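Local coordinates for CarG (Serratia, PDB 4O7J), which probably contributes to intrinsic carbapenem resistance in Serratia and is a structural homologue of lysozyme inhibitors, at residues Thr33-Leu38 and Asp66-Ala71. Numbering follows the deposited sequence.
Sequences TSHPNL and DYRLSA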
loop_
_atom_site.group_PDB
_atom_site.type_symbol
_atom_site.label_atom_id
_atom_site.label_comp_id
_atom_site.label_asym_id
_atom_site.label_seq_id
_atom_site.Cartn_x
_atom_site.Cartn_y
_atom_site.Cartn_z
ATOM N N THR A 33 5.430 14.960 -11.826
ATOM C CA THR A 33 6.586 14.599 -12.648
ATOM C C THR A 33 6.003 14.208 -14.020
ATOM O O THR A 33 4.825 13.952 -14.100
ATOM C CB THR A 33 7.371 13.383 -12.033
ATOM O OG1 THR A 33 7.863 13.709 -10.712
ATOM C CG2 THR A 33 8.571 13.047 -12.862
ATOM N N SER A 34 6.839 14.068 -15.067
ATOM C CA SER A 34 6.386 13.625 -16.413
ATOM C C SER A 34 5.823 12.218 -16.507
ATOM O O SER A 34 5.012 11.924 -17.395
ATOM C CB SER A 34 7.496 13.847 -17.528
ATOM O OG SER A 34 8.807 13.792 -17.019
ATOM N N HIS A 35 6.202 11.353 -15.556
ATOM C CA HIS A 35 5.714 9.986 -15.531
ATOM C C HIS A 35 5.168 9.618 -14.172
ATOM O O HIS A 35 5.861 9.760 -13.187
ATOM C CB HIS A 35 6.864 9.036 -15.774
ATOM C CG HIS A 35 7.621 9.346 -17.017
ATOM N ND1 HIS A 35 7.095 9.134 -18.265
ATOM C CD2 HIS A 35 8.853 9.869 -17.206
ATOM C CE1 HIS A 35 7.973 9.506 -19.181
ATOM N NE2 HIS A 35 9.050 9.954 -18.564
ATOM N N PRO A 36 3.951 9.149 -14.065
ATOM C CA PRO A 36 3.562 8.404 -12.862
ATOM C C PRO A 36 4.384 7.144 -12.645
ATOM O O PRO A 36 4.794 6.485 -13.551
ATOM C CB PRO A 36 2.142 7.985 -13.136
ATOM C CG PRO A 36 1.729 8.663 -14.364
ATOM C CD PRO A 36 2.937 9.079 -15.093
ATOM N N ASN A 37 4.590 6.859 -11.380
ATOM C CA ASN A 37 5.167 5.641 -10.936
ATOM C C ASN A 37 4.071 4.629 -10.730
ATOM O O ASN A 37 3.248 4.804 -9.902
ATOM C CB ASN A 37 5.860 5.888 -9.635
ATOM C CG ASN A 37 7.111 5.148 -9.550
ATOM O OD1 ASN A 37 8.192 5.695 -9.685
ATOM N ND2 ASN A 37 6.977 3.891 -9.450
ATOM N N LEU A 38 4.079 3.585 -11.531
ATOM C CA LEU A 38 3.073 2.538 -11.405
ATOM C C LEU A 38 3.458 1.591 -10.291
ATOM O O LEU A 38 4.636 1.271 -10.081
ATOM C CB LEU A 38 2.975 1.766 -12.703
ATOM C CG LEU A 38 2.434 2.492 -13.923
ATOM C CD1 LEU A 38 2.292 1.470 -15.029
ATOM C CD2 LEU A 38 1.114 3.136 -13.612
ATOM N N ASP A 66 7.507 0.594 -9.824
ATOM C CA ASP A 66 8.524 0.773 -10.846
ATOM C C ASP A 66 9.397 1.981 -10.509
ATOM O O ASP A 66 9.010 2.814 -9.655
ATOM C CB ASP A 66 7.932 0.765 -12.259
ATOM C CG ASP A 66 7.350 2.108 -12.687
ATOM O OD1 ASP A 66 7.793 3.186 -12.237
ATOM O OD2 ASP A 66 6.378 2.070 -13.476
ATOM N N TYR A 67 10.587 2.043 -11.050
ATOM C CA TYR A 67 11.492 3.093 -10.695
ATOM C C TYR A 67 12.208 3.593 -11.900
ATOM O O TYR A 67 12.576 2.830 -12.728
ATOM C CB TYR A 67 12.483 2.614 -9.660
ATOM C CG TYR A 67 11.884 2.365 -8.283
ATOM C CD1 TYR A 67 11.576 3.407 -7.423
ATOM C CD2 TYR A 67 11.638 1.103 -7.841
ATOM C CE1 TYR A 67 11.050 3.165 -6.166
ATOM C CE2 TYR A 67 11.108 0.851 -6.613
ATOM C CZ TYR A 67 10.828 1.880 -5.771
ATOM O OH TYR A 67 10.312 1.587 -4.555
ATOM N N ARG A 68 12.373 4.901 -11.977
ATOM C CA ARG A 68 13.206 5.510 -13.003
ATOM C C ARG A 68 14.460 6.183 -12.473
ATOM O O ARG A 68 14.539 6.533 -11.338
ATOM C CB ARG A 68 12.416 6.504 -13.818
ATOM C CG ARG A 68 11.169 5.934 -14.392
ATOM C CD ARG A 68 10.406 6.920 -15.197
ATOM N NE ARG A 68 9.166 6.322 -15.571
ATOM C CZ ARG A 68 8.800 6.023 -16.789
ATOM N NH1 ARG A 68 7.653 5.423 -17.017
ATOM N NH2 ARG A 68 9.555 6.357 -17.788
ATOM N N LEU A 69 15.432 6.339 -13.342
ATOM C CA LEU A 69 16.669 7.013 -13.009
ATOM C C LEU A 69 16.489 8.477 -12.595
ATOM O O LEU A 69 17.173 8.978 -11.735
ATOM C CB LEU A 69 17.600 6.946 -14.211
ATOM C CG LEU A 69 19.001 7.481 -14.075
ATOM C CD1 LEU A 69 19.695 6.972 -12.827
ATOM C CD2 LEU A 69 19.831 7.168 -15.283
ATOM N N SER A 70 15.551 9.143 -13.226
ATOM C CA SER A 70 15.256 10.536 -12.918
ATOM C C SER A 70 13.841 10.796 -13.378
ATOM O O SER A 70 13.238 9.961 -14.064
ATOM C CB SER A 70 16.237 11.463 -13.661
ATOM O OG SER A 70 16.074 11.360 -15.072
ATOM N N ALA A 71 13.363 11.980 -13.020
ATOM C CA ALA A 71 12.005 12.451 -13.310
ATOM C C ALA A 71 11.631 12.276 -14.765
ATOM O O ALA A 71 10.556 11.768 -15.095
ATOM C CB ALA A 71 11.881 13.928 -12.923
HETATM O O HOH W 1 7.688 5.745 -13.260
HETATM O O HOH W 2 11.298 6.714 -10.220
#
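The guanidinium of Arg68 lies flat on the imidazole of His35, planes 6° apart and centres 3.8 Å from each other, a parallel stack of guanidinium on imidazole. Arg68 NH2 sits over the middle of the His35 ring and CG of His35 over the middle of the guanidinium; Ser34 CB covers the opposite ring face, displaced from its centre. At the ring edge, CD2 of His35 approaches Ala71 O at 3.3 Å, and the same carbonyl accepts a weak hydrogen bond from Ser34 OG. The Arg68 chain, extended from CG to NE, brings NE close to His35 CB. Two bonds help to hold the rotation of the guanidinium: Arg68 NH2 bonds to the carbonyl of Ala73, while Arg68 NE donates in plane to water 1 (NE to water O, 2.8 Å). That water in turn donates to Pro36 O and Asp66 OD1, linking the two segments. His35 NE2 is hydrogen-bonded to Asp74.

Farther along, the Asn37 amide and Asp66 carboxylate lie side by side, their side chains running in opposite senses, planes 42° apart. ND2 of Asn37 meets Asp66 O at a very short modelled 2.3 Å, a distance that is doubtful in detail. A single backbone bond is firmer: Asp66 N donates to Leu38 O at 3.0 Å, nearly straight at 170°. Separately, the Asp66 carboxylate takes a weak bond from Leu38 N through OD2.

This surface contact joins the start of strand 37-45 and the loop before it to the loop that follows strand 64-65, prolonging the antiparallel pairing of those strands. Strand 22-29 flanks Leu38, while Asp66 touches strand 78-85 of the four-stranded sheet.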